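Local coordinates for uncharacterized protein Sortase B (PDB 5YFK) that probably acts as a class B sortase, a cysteine transpeptidase of the kind that joins sorted proteins to the bacterial cell wall, at residues A[63-68]-A[121-126]; A[205-210]-A[217-222]; A[59-64]-A[137-142]; A[12-17]-A[117-122]. The protein carries 1 engineered substitution. All blocks are in the same frame, centred on the assembly; numbering follows the deposited sequence.

In the fold
Three of the four contacts gather near the predicted catalytic centre of the sortase beta-barrel; contact 3 closes the sheet away from it. Contact 2 carries two of its residues, Ser-209 (engineered from Cys) and Arg-217, on one hairpin. Contact 1, centred about 11 Å from it, lays the loop after strand 107-111 against the turn at 63-66; its Phe-121 lies about 6 Å from His-113, side chain to side chain. Contact 4 shares Phe-121 and Ala-122 with contact 1 and brings the N-terminal segment to the same loop, the Met-120 side chain about 4 Å from that of His-113. Contact 3 pairs the first strand of the sheet with the last and meets contact 2 through Ile-59 and Leu-206.

Contact 1: residues A[63-68]-A[121-126]; sequences GTNIDF and FAQIKH
Gln-123 reaches from a 3-10 turn across to the loop at 63-66, and its side chain carries most of the polar contact. CB lies 4.1 Å from CB of Thr-64 and also rests over one face of the His-126 ring, toward its rim. CG, set anti to the carbonyl carbon (chi1 -70°), leads an extended chain across Asn-65 at about a right angle, with CG 3.3 Å and CD 3.0 Å from Asn-65 OD1. At the tip, OE1 of Gln-123 accepts the backbone N-H of Asn-65 at 3.0 Å, the donor standing above the amide plane. A water gives OE1 a second hydrogen bond and also links Gly-63 O with His-126 ND1. NE2 turns to OD1 of Asp-118, whose carbonyl O receives ND2 of Asn-65, so the two amides, their planes 26° apart, share one outside residue. A second water joins Asn-65 OD1 to the backbone N of Gln-123. The loop holds its own shape through an ST turn, Ile-66 N donating to Thr-64 OG1 at 2.9 Å, and that hydroxyl donates to Val-61 O. Beneath this polar layer Ile-66 splits its branches: CG2 approaches CE1 of Phe-121 at 3.6 Å, while CD1 meets CD1 of Ile-124 at 3.5 Å. Phe-121 and Ile-124 continue onto strand 203-210, so segment 121-126 lies between the loop leading into strand 67-72 and the hairpin bearing the predicted catalytic residues.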
# COMPACT_ATOMS: atom_id res chain seq x y z
N GLY A 63 7.46 -10.39 4.77
CA GLY A 63 7.25 -11.75 4.31
C GLY A 63 6.88 -11.91 2.85
O GLY A 63 6.39 -12.96 2.45
N THR A 64 6.98 -10.82 2.09
CA THR A 64 6.61 -10.80 0.68
C THR A 64 7.71 -10.13 -0.13
O THR A 64 8.71 -9.65 0.42
CB THR A 64 5.34 -9.94 0.43
OG1 THR A 64 5.70 -8.56 0.60
CG2 THR A 64 4.23 -10.33 1.39
N ASN A 65 7.53 -10.16 -1.44
CA ASN A 65 8.37 -9.40 -2.36
C ASN A 65 7.84 -8.01 -2.68
O ASN A 65 8.28 -7.38 -3.64
CB ASN A 65 8.58 -10.16 -3.66
CG ASN A 65 7.31 -10.33 -4.47
OD1 ASN A 65 6.21 -10.14 -3.97
ND2 ASN A 65 7.47 -10.65 -5.74
N ILE A 66 6.97 -7.51 -1.82
CA ILE A 66 6.47 -6.15 -1.96
C ILE A 66 7.44 -5.17 -1.30
O ILE A 66 7.58 -5.10 -0.08
CB ILE A 66 5.04 -6.00 -1.41
CG1 ILE A 66 4.09 -6.96 -2.11
CG2 ILE A 66 4.54 -4.57 -1.61
CD1 ILE A 66 2.79 -7.12 -1.37
N ASP A 67 8.15 -4.44 -2.14
CA ASP A 67 9.33 -3.68 -1.76
C ASP A 67 9.58 -2.65 -2.86
O ASP A 67 10.33 -2.89 -3.83
CB ASP A 67 10.54 -4.61 -1.63
CG ASP A 67 11.72 -3.96 -0.96
OD1 ASP A 67 11.66 -2.77 -0.60
OD2 ASP A 67 12.73 -4.68 -0.77
N PHE A 68 8.83 -1.55 -2.79
CA PHE A 68 8.69 -0.66 -3.92
C PHE A 68 8.69 0.81 -3.51
O PHE A 68 8.10 1.19 -2.49
CB PHE A 68 7.37 -0.95 -4.65
CG PHE A 68 7.28 -2.33 -5.23
CD1 PHE A 68 8.05 -2.68 -6.32
CD2 PHE A 68 6.36 -3.24 -4.74
CE1 PHE A 68 7.96 -3.95 -6.86
CE2 PHE A 68 6.28 -4.51 -5.26
CZ PHE A 68 7.07 -4.85 -6.34
N PHE A 121 1.68 -5.99 -6.60
CA PHE A 121 0.86 -6.35 -5.40
C PHE A 121 0.26 -7.77 -5.49
O PHE A 121 -0.59 -8.15 -4.64
CB PHE A 121 -0.26 -5.32 -5.18
CG PHE A 121 0.07 -4.21 -4.19
CD1 PHE A 121 1.37 -3.91 -3.82
CD2 PHE A 121 -0.92 -3.25 -3.89
CE1 PHE A 121 1.66 -2.84 -2.96
CE2 PHE A 121 -0.65 -2.20 -3.02
CZ PHE A 121 0.65 -1.99 -2.56
N ALA A 122 0.80 -8.63 -6.36
CA ALA A 122 0.32 -10.02 -6.43
C ALA A 122 0.26 -10.64 -5.05
O ALA A 122 -0.69 -11.32 -4.68
CB ALA A 122 1.21 -10.85 -7.34
N GLN A 123 1.33 -10.45 -4.27
CA GLN A 123 1.45 -11.17 -3.00
C GLN A 123 0.56 -10.70 -1.89
O GLN A 123 0.43 -11.39 -0.87
CB GLN A 123 2.91 -11.25 -2.55
CG GLN A 123 3.69 -12.18 -3.45
CD GLN A 123 4.99 -12.65 -2.83
OE1 GLN A 123 5.37 -12.22 -1.73
NE2 GLN A 123 5.76 -13.37 -3.63
N ILE A 124 -0.21 -9.64 -2.13
CA ILE A 124 -1.31 -9.30 -1.20
C ILE A 124 -2.29 -10.46 -1.02
O ILE A 124 -2.82 -10.70 0.08
CB ILE A 124 -2.06 -8.05 -1.70
CG1 ILE A 124 -1.14 -6.83 -1.73
CG2 ILE A 124 -3.28 -7.81 -0.84
CD1 ILE A 124 -0.51 -6.40 -0.43
N LYS A 125 -2.38 -11.31 -2.03
CA LYS A 125 -3.32 -12.43 -2.02
C LYS A 125 -2.93 -13.48 -0.95
O LYS A 125 -3.80 -14.16 -0.38
CB LYS A 125 -3.37 -13.04 -3.42
CG LYS A 125 -2.17 -13.93 -3.77
CD LYS A 125 -2.23 -14.37 -5.22
CE LYS A 125 -1.14 -15.38 -5.54
NZ LYS A 125 -1.59 -16.76 -5.21
N HIS A 126 -1.70 -13.38 -0.45
CA HIS A 126 -1.22 -14.37 0.51
C HIS A 126 -1.92 -14.13 1.83
O HIS A 126 -2.05 -15.04 2.65
CB HIS A 126 0.28 -14.26 0.71
CG HIS A 126 1.09 -14.76 -0.44
ND1 HIS A 126 2.47 -14.70 -0.45
CD2 HIS A 126 0.74 -15.43 -1.57
CE1 HIS A 126 2.93 -15.22 -1.58
NE2 HIS A 126 1.91 -15.71 -2.25
O HOH W 1 4.98 -13.77 0.23
O HOH W 2 3.83 -9.25 -5.29

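Contact 2: residues A[205-210]-A[217-222]; sequences TLITSG and RIVVVA. Engineered in segment 205-210: Ser-209 (natural residue Cys).
The antiparallel hairpin of strands 203-210 and 216-225 carries two predicted catalytic residues of the sortase: position 209, the acyl-thioester nucleophile, here an engineered serine in place of cysteine, and Arg-217, the probable transition-state stabilizer. Two hydrogen-bonded pairs join the strands. In the first, Leu-206 N meets Val-220 O at 2.7 Å, nearly straight at 173°, and Val-220 N returns the bond to Leu-206 O. In the second, Thr-208 N donates to Ile-218 O almost along the C=O axis, whereas Ile-218 N comes to Thr-208 O at 2.7 Å from above the carbonyl plane. The non-hydrogen-bonded pairs fall between and beyond them, and the last, Ser-209 with Arg-217, has its CA atoms 4.3 Å apart. The side chains set out in diverging directions, yet the arginine bends at chi2 (-67°), which brings its CD to 3.4 Å from Thr-208 O and the guanidinium back beside the serine, NH1 being 3.7 Å from Ser-209 CB. This places both groups at one end of the sortase beta-barrel, where His-113, the predicted third member, lies with its side chain about 6 Å from that of Thr-208. Thr-208 points its OG1 to Gly-112 O, and its CG2 packs alongside Ile-218 CB. Ile-218 then stretches CD1 to 3.8 Å from Gly-210 CA, packing directly on the glycine backbone. On the face of Thr-205, Ile-207 and Val-219, CG2 of Thr-205 touches CG1 of Val-219 at 3.7 Å, while helix 160-166 packs Leu-163 onto Ile-207 and Val-219.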
# COMPACT_ATOMS: atom_id res chain seq x y z
N THR A 205 -4.52 1.34 3.62
CA THR A 205 -5.31 0.36 2.86
C THR A 205 -4.56 0.01 1.59
O THR A 205 -4.26 0.89 0.78
CB THR A 205 -6.68 0.96 2.51
OG1 THR A 205 -7.34 1.36 3.72
CG2 THR A 205 -7.54 0.01 1.68
N LEU A 206 -4.35 -1.29 1.37
CA LEU A 206 -3.69 -1.77 0.17
C LEU A 206 -4.66 -2.54 -0.69
O LEU A 206 -5.34 -3.42 -0.19
CB LEU A 206 -2.51 -2.69 0.51
CG LEU A 206 -1.49 -2.19 1.54
CD1 LEU A 206 -0.40 -3.22 1.75
CD2 LEU A 206 -0.90 -0.86 1.12
N ILE A 207 -4.74 -2.17 -1.96
CA ILE A 207 -5.75 -2.71 -2.87
C ILE A 207 -5.12 -3.28 -4.11
O ILE A 207 -4.37 -2.59 -4.83
CB ILE A 207 -6.81 -1.65 -3.23
CG1 ILE A 207 -7.56 -1.21 -1.97
CG2 ILE A 207 -7.79 -2.21 -4.24
CD1 ILE A 207 -8.39 0.04 -2.18
N THR A 208 -5.57 -4.48 -4.46
CA THR A 208 -5.20 -5.09 -5.70
C THR A 208 -6.36 -5.87 -6.32
O THR A 208 -7.43 -6.00 -5.72
CB THR A 208 -3.93 -5.96 -5.56
OG1 THR A 208 -3.44 -6.29 -6.85
CG2 THR A 208 -4.17 -7.25 -4.79
N SER A 209 -6.14 -6.40 -7.53
CA SER A 209 -7.13 -7.25 -8.16
C SER A 209 -6.93 -8.72 -7.81
O SER A 209 -5.83 -9.13 -7.47
CB SER A 209 -7.13 -7.02 -9.66
OG SER A 209 -5.97 -7.58 -10.25
N GLY A 210 -8.02 -9.48 -7.77
CA GLY A 210 -7.92 -10.91 -7.59
C GLY A 210 -8.65 -11.67 -8.68
O GLY A 210 -9.28 -11.07 -9.56
N ARG A 217 -11.49 -7.71 -6.08
CA ARG A 217 -10.45 -6.91 -5.48
C ARG A 217 -10.05 -7.53 -4.17
O ARG A 217 -10.91 -7.94 -3.37
CB ARG A 217 -10.95 -5.49 -5.24
CG ARG A 217 -11.28 -4.73 -6.49
CD ARG A 217 -10.05 -4.48 -7.30
NE ARG A 217 -10.30 -3.70 -8.49
CZ ARG A 217 -10.47 -4.20 -9.72
NH1 ARG A 217 -10.53 -5.52 -9.94
NH2 ARG A 217 -10.65 -3.36 -10.73
N ILE A 218 -8.76 -7.52 -3.90
CA ILE A 218 -8.28 -7.98 -2.58
C ILE A 218 -7.72 -6.80 -1.78
O ILE A 218 -7.05 -5.97 -2.33
CB ILE A 218 -7.16 -9.03 -2.75
CG1 ILE A 218 -7.62 -10.14 -3.72
CG2 ILE A 218 -6.74 -9.62 -1.41
CD1 ILE A 218 -6.53 -11.14 -4.09
N VAL A 219 -8.09 -6.71 -0.50
CA VAL A 219 -7.84 -5.52 0.32
C VAL A 219 -7.17 -5.94 1.62
O VAL A 219 -7.61 -6.87 2.28
CB VAL A 219 -9.15 -4.77 0.67
CG1 VAL A 219 -8.86 -3.42 1.34
CG2 VAL A 219 -10.01 -4.57 -0.57
N VAL A 220 -6.11 -5.23 1.98
CA VAL A 220 -5.50 -5.33 3.28
C VAL A 220 -5.49 -3.95 3.98
O VAL A 220 -5.24 -2.94 3.35
CB VAL A 220 -4.07 -5.88 3.22
CG1 VAL A 220 -3.41 -5.80 4.59
CG2 VAL A 220 -4.09 -7.34 2.75
N VAL A 221 -6.00 -3.92 5.20
CA VAL A 221 -6.03 -2.68 5.99
C VAL A 221 -5.22 -2.87 7.27
O VAL A 221 -5.29 -3.90 7.95
CB VAL A 221 -7.47 -2.25 6.34
CG1 VAL A 221 -7.53 -0.79 6.73
CG2 VAL A 221 -8.42 -2.50 5.16
N ALA A 222 -4.42 -1.86 7.58
CA ALA A 222 -3.45 -1.91 8.68
C ALA A 222 -3.49 -0.57 9.42
O ALA A 222 -3.86 0.47 8.85
CB ALA A 222 -2.06 -2.16 8.12

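Contact 3: residues A[59-64]-A[137-142]; sequences IKVEGT and KYVTLY
A single carboxylate oxygen, OE1 of Glu-62, grips the backbone at the start of strand 138-143 with two hydrogen bonds. Tyr-138 N reaches it at 3.1 Å on its anti lone pair, and Lys-137 N at 2.9 Å from above the carboxylate plane. CG of Glu-62 stands anti to the backbone N (chi1 163°) and the chain runs out extended, alongside the Tyr-138 ring, which carries CB of Lys-137 over the centre of one face. Glu-62 N in turn donates to Tyr-138 O. One step inward, Lys-60 and Thr-140 form an antiparallel hydrogen-bonded pair, Thr-140 N meeting Lys-60 O at 2.9 Å, and a water links that carbonyl to Thr-140 OG1. Past the strand the chain folds into a type II turn from Val-61 to Thr-64, where Val-61 O accepts both N and OG1 of Thr-64. NZ of Lys-60 swings back to Thr-64 O at 2.6 Å and also bonds Ile-66 O. On the opposite face of the strands the packing is aliphatic: CG1 of Ile-59 touches both Leu-141 CD2, 3.7 Å away, and Val-139 CG1, which also touches Val-61 CG2 at 3.9 Å. Leu-204 and Leu-206 of strand 203-210 meet this layer from within the barrel, and the pairing closes the sheet by joining strand 55-61 to strand 138-143, itself flanked by strand 146-159.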
# COMPACT_ATOMS: atom_id res chain seq x y z
N ILE A 59 7.31 1.54 0.29
CA ILE A 59 6.53 0.52 0.99
C ILE A 59 7.28 -0.82 0.95
O ILE A 59 7.72 -1.28 -0.10
CB ILE A 59 5.12 0.38 0.36
CG1 ILE A 59 4.24 -0.57 1.17
CG2 ILE A 59 5.18 -0.07 -1.07
CD1 ILE A 59 2.77 -0.52 0.79
N LYS A 60 7.25 -1.50 2.09
CA LYS A 60 7.72 -2.85 2.19
C LYS A 60 6.77 -3.66 3.04
O LYS A 60 6.45 -3.27 4.18
CB LYS A 60 9.13 -2.86 2.80
CG LYS A 60 9.68 -4.27 3.09
CD LYS A 60 9.91 -5.06 1.82
CE LYS A 60 9.76 -6.56 2.02
NZ LYS A 60 9.53 -7.25 0.72
N VAL A 61 6.44 -4.85 2.56
CA VAL A 61 5.50 -5.72 3.29
C VAL A 61 6.19 -6.98 3.73
O VAL A 61 6.77 -7.73 2.95
CB VAL A 61 4.22 -6.03 2.50
CG1 VAL A 61 3.31 -6.97 3.30
CG2 VAL A 61 3.48 -4.74 2.17
N GLU A 62 6.16 -7.18 5.04
CA GLU A 62 6.89 -8.25 5.69
C GLU A 62 6.46 -9.57 5.09
O GLU A 62 5.28 -9.79 4.83
CB GLU A 62 6.56 -8.24 7.19
CG GLU A 62 6.90 -9.51 7.95
CD GLU A 62 6.55 -9.43 9.44
OE1 GLU A 62 5.45 -8.94 9.78
OE2 GLU A 62 7.34 -9.93 10.28
N GLY A 63 7.46 -10.39 4.77
CA GLY A 63 7.25 -11.75 4.31
C GLY A 63 6.88 -11.91 2.85
O GLY A 63 6.39 -12.96 2.45
N THR A 64 6.98 -10.82 2.09
CA THR A 64 6.61 -10.80 0.68
C THR A 64 7.71 -10.13 -0.13
O THR A 64 8.71 -9.65 0.42
CB THR A 64 5.34 -9.94 0.43
OG1 THR A 64 5.70 -8.56 0.60
CG2 THR A 64 4.23 -10.33 1.39
N LYS A 137 2.58 -9.58 9.99
CA LYS A 137 1.69 -8.61 10.63
C LYS A 137 1.89 -7.20 10.04
O LYS A 137 1.05 -6.33 10.25
CB LYS A 137 1.96 -8.58 12.14
CG LYS A 137 1.48 -9.80 12.90
CD LYS A 137 1.71 -9.60 14.40
CE LYS A 137 1.46 -10.88 15.17
NZ LYS A 137 1.69 -10.66 16.63
N TYR A 138 3.09 -6.90 9.55
CA TYR A 138 3.54 -5.50 9.45
C TYR A 138 3.78 -5.03 8.04
O TYR A 138 4.32 -5.77 7.21
CB TYR A 138 4.80 -5.26 10.26
CG TYR A 138 4.63 -5.62 11.69
CD1 TYR A 138 3.70 -4.97 12.50
CD2 TYR A 138 5.34 -6.68 12.23
CE1 TYR A 138 3.50 -5.36 13.80
CE2 TYR A 138 5.09 -7.12 13.51
CZ TYR A 138 4.21 -6.42 14.31
OH TYR A 138 3.97 -6.86 15.58
N VAL A 139 3.36 -3.79 7.81
CA VAL A 139 3.72 -3.02 6.62
C VAL A 139 4.56 -1.81 7.08
O VAL A 139 4.22 -1.10 8.03
CB VAL A 139 2.47 -2.53 5.87
CG1 VAL A 139 2.81 -1.77 4.60
CG2 VAL A 139 1.55 -3.68 5.56
N THR A 140 5.73 -1.68 6.48
CA THR A 140 6.60 -0.55 6.75
C THR A 140 6.56 0.50 5.63
O THR A 140 6.61 0.16 4.46
CB THR A 140 8.05 -1.06 6.93
OG1 THR A 140 8.02 -2.21 7.78
CG2 THR A 140 8.92 0.00 7.59
N LEU A 141 6.37 1.76 6.00
CA LEU A 141 6.55 2.88 5.05
C LEU A 141 7.77 3.70 5.40
O LEU A 141 8.11 3.85 6.56
CB LEU A 141 5.32 3.80 5.04
CG LEU A 141 3.98 3.13 4.80
CD1 LEU A 141 2.85 4.16 4.77
CD2 LEU A 141 4.00 2.25 3.55
N TYR A 142 8.34 4.35 4.39
CA TYR A 142 9.34 5.38 4.65
C TYR A 142 8.99 6.63 3.89
O TYR A 142 8.83 6.57 2.68
CB TYR A 142 10.71 4.91 4.22
CG TYR A 142 11.80 5.80 4.74
CD1 TYR A 142 12.18 6.96 4.06
CD2 TYR A 142 12.53 5.44 5.86
CE1 TYR A 142 13.25 7.73 4.52
CE2 TYR A 142 13.54 6.24 6.35
CZ TYR A 142 13.90 7.38 5.66
OH TYR A 142 14.96 8.11 6.13
O HOH W 3 7.14 -4.72 7.04

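Contact 4: residues A[12-17]-A[117-122]; sequences TDSRDY and NDTMFA
Tyr-17 and Met-120 make up the close-packed end of this contact. Met-120 bends at both chi2 (-43°) and chi3 (-76°), curling its tip so that CE lies over one face of the phenol ring, offset toward the rim and 4.0 Å from Tyr-17 CZ. This is a CH-pi contact, and SD of Met-120, 5.0 Å from the centroid of the Tyr-17 ring, adds a Met-aromatic one. The ring is held at its far end, where OH bonds Pro-69 O and Ile-94 N, and it also meets the ring of Phe-68. Toward Thr-12 the residues are partly exposed, and no hydrogen bond joins the segments. CG2 of Thr-12 comes close, 3.4 Å from ND2 of Asn-117, but as a single point of touch, and the poorly ordered Ser-14 stays 4.2 Å away, OG to CG2 of Thr-119. Polar groups bond within their own segments or to outside partners: Thr-119 OG1 to Asn-117 OD1 at 2.8 Å, and Thr-12 OG1 to Asp-13 OD1, the latter two also held by Ser-91. Met-120 occupies a type II' turn and lies beside His-113, so the N-terminal segment packs, through Tyr-17, on a loop next to the predicted sortase active site.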
# COMPACT_ATOMS: atom_id res chain seq x y z
N THR A 12 7.91 -9.71 -17.63
CA THR A 12 7.37 -8.36 -17.67
C THR A 12 8.41 -7.34 -17.20
O THR A 12 9.62 -7.60 -17.28
CB THR A 12 6.06 -8.30 -16.86
OG1 THR A 12 5.33 -7.12 -17.20
CG2 THR A 12 6.33 -8.37 -15.36
N ASP A 13 7.95 -6.15 -16.82
CA ASP A 13 8.81 -4.95 -16.79
C ASP A 13 9.63 -4.81 -15.49
O ASP A 13 10.07 -3.71 -15.15
CB ASP A 13 7.96 -3.68 -17.00
CG ASP A 13 6.74 -3.92 -17.88
OD1 ASP A 13 5.70 -4.36 -17.35
OD2 ASP A 13 6.80 -3.64 -19.10
N SER A 14 9.98 -5.94 -14.88
CA SER A 14 10.34 -6.00 -13.46
C SER A 14 11.71 -5.37 -13.17
O SER A 14 11.98 -4.92 -12.05
CB SER A 14 10.32 -7.46 -12.97
OG SER A 14 10.29 -7.56 -11.55
N ARG A 15 12.58 -5.35 -14.17
CA ARG A 15 14.02 -5.23 -13.94
C ARG A 15 14.42 -3.82 -13.50
O ARG A 15 15.26 -3.64 -12.62
CB ARG A 15 14.80 -5.63 -15.19
CG ARG A 15 16.27 -5.93 -14.95
CD ARG A 15 16.99 -6.25 -16.25
NE ARG A 15 18.39 -5.85 -16.21
CZ ARG A 15 18.82 -4.59 -16.30
NH1 ARG A 15 17.95 -3.59 -16.39
NH2 ARG A 15 20.12 -4.33 -16.27
N ASP A 16 13.84 -2.81 -14.16
CA ASP A 16 14.11 -1.42 -13.81
C ASP A 16 13.58 -1.13 -12.42
O ASP A 16 14.31 -0.64 -11.56
CB ASP A 16 13.44 -0.48 -14.82
CG ASP A 16 13.77 -0.83 -16.27
OD1 ASP A 16 12.97 -0.49 -17.16
OD2 ASP A 16 14.84 -1.44 -16.51
N TYR A 17 12.33 -1.54 -12.18
CA TYR A 17 11.65 -1.33 -10.90
C TYR A 17 12.30 -2.21 -9.83
O TYR A 17 11.67 -2.52 -8.82
CB TYR A 17 10.14 -1.65 -11.04
CG TYR A 17 9.18 -0.73 -10.28
CD1 TYR A 17 8.37 0.20 -10.96
CD2 TYR A 17 8.89 -0.97 -8.94
CE1 TYR A 17 7.43 0.96 -10.28
CE2 TYR A 17 7.93 -0.23 -8.26
CZ TYR A 17 7.20 0.74 -8.92
OH TYR A 17 6.27 1.48 -8.18
N ASN A 117 1.90 -13.04 -12.21
CA ASN A 117 3.28 -13.48 -12.35
C ASN A 117 4.11 -13.10 -11.13
O ASN A 117 5.32 -12.87 -11.24
CB ASN A 117 3.89 -12.84 -13.59
CG ASN A 117 4.24 -11.39 -13.36
OD1 ASN A 117 3.39 -10.61 -12.95
ND2 ASN A 117 5.53 -11.08 -13.40
N ASP A 118 3.46 -12.98 -9.98
CA ASP A 118 4.21 -12.80 -8.74
C ASP A 118 4.99 -11.49 -8.69
O ASP A 118 6.15 -11.45 -8.29
CB ASP A 118 5.17 -13.97 -8.58
CG ASP A 118 5.44 -14.29 -7.13
OD1 ASP A 118 4.75 -13.72 -6.27
OD2 ASP A 118 6.38 -15.08 -6.86
N THR A 119 4.39 -10.40 -9.16
CA THR A 119 5.02 -9.08 -9.09
C THR A 119 4.03 -8.00 -8.65
O THR A 119 2.85 -8.24 -8.65
CB THR A 119 5.60 -8.65 -10.45
OG1 THR A 119 4.55 -8.57 -11.42
CG2 THR A 119 6.67 -9.64 -10.91
N MET A 120 4.56 -6.83 -8.30
CA MET A 120 3.76 -5.68 -7.85
C MET A 120 3.00 -6.09 -6.59
O MET A 120 3.64 -6.50 -5.61
CB MET A 120 2.85 -5.15 -8.93
CG MET A 120 3.61 -4.83 -10.23
SD MET A 120 5.21 -3.97 -10.06
CE MET A 120 4.70 -2.30 -9.70
N PHE A 121 1.68 -5.99 -6.60
CA PHE A 121 0.86 -6.35 -5.40
C PHE A 121 0.26 -7.77 -5.49
O PHE A 121 -0.59 -8.15 -4.64
CB PHE A 121 -0.26 -5.32 -5.18
CG PHE A 121 0.07 -4.21 -4.19
CD1 PHE A 121 1.37 -3.91 -3.82
CD2 PHE A 121 -0.92 -3.25 -3.89
CE1 PHE A 121 1.66 -2.84 -2.96
CE2 PHE A 121 -0.65 -2.20 -3.02
CZ PHE A 121 0.65 -1.99 -2.56
N ALA A 122 0.80 -8.63 -6.36
CA ALA A 122 0.32 -10.02 -6.43
C ALA A 122 0.26 -10.64 -5.05
O ALA A 122 -0.69 -11.32 -4.68
CB ALA A 122 1.21 -10.85 -7.34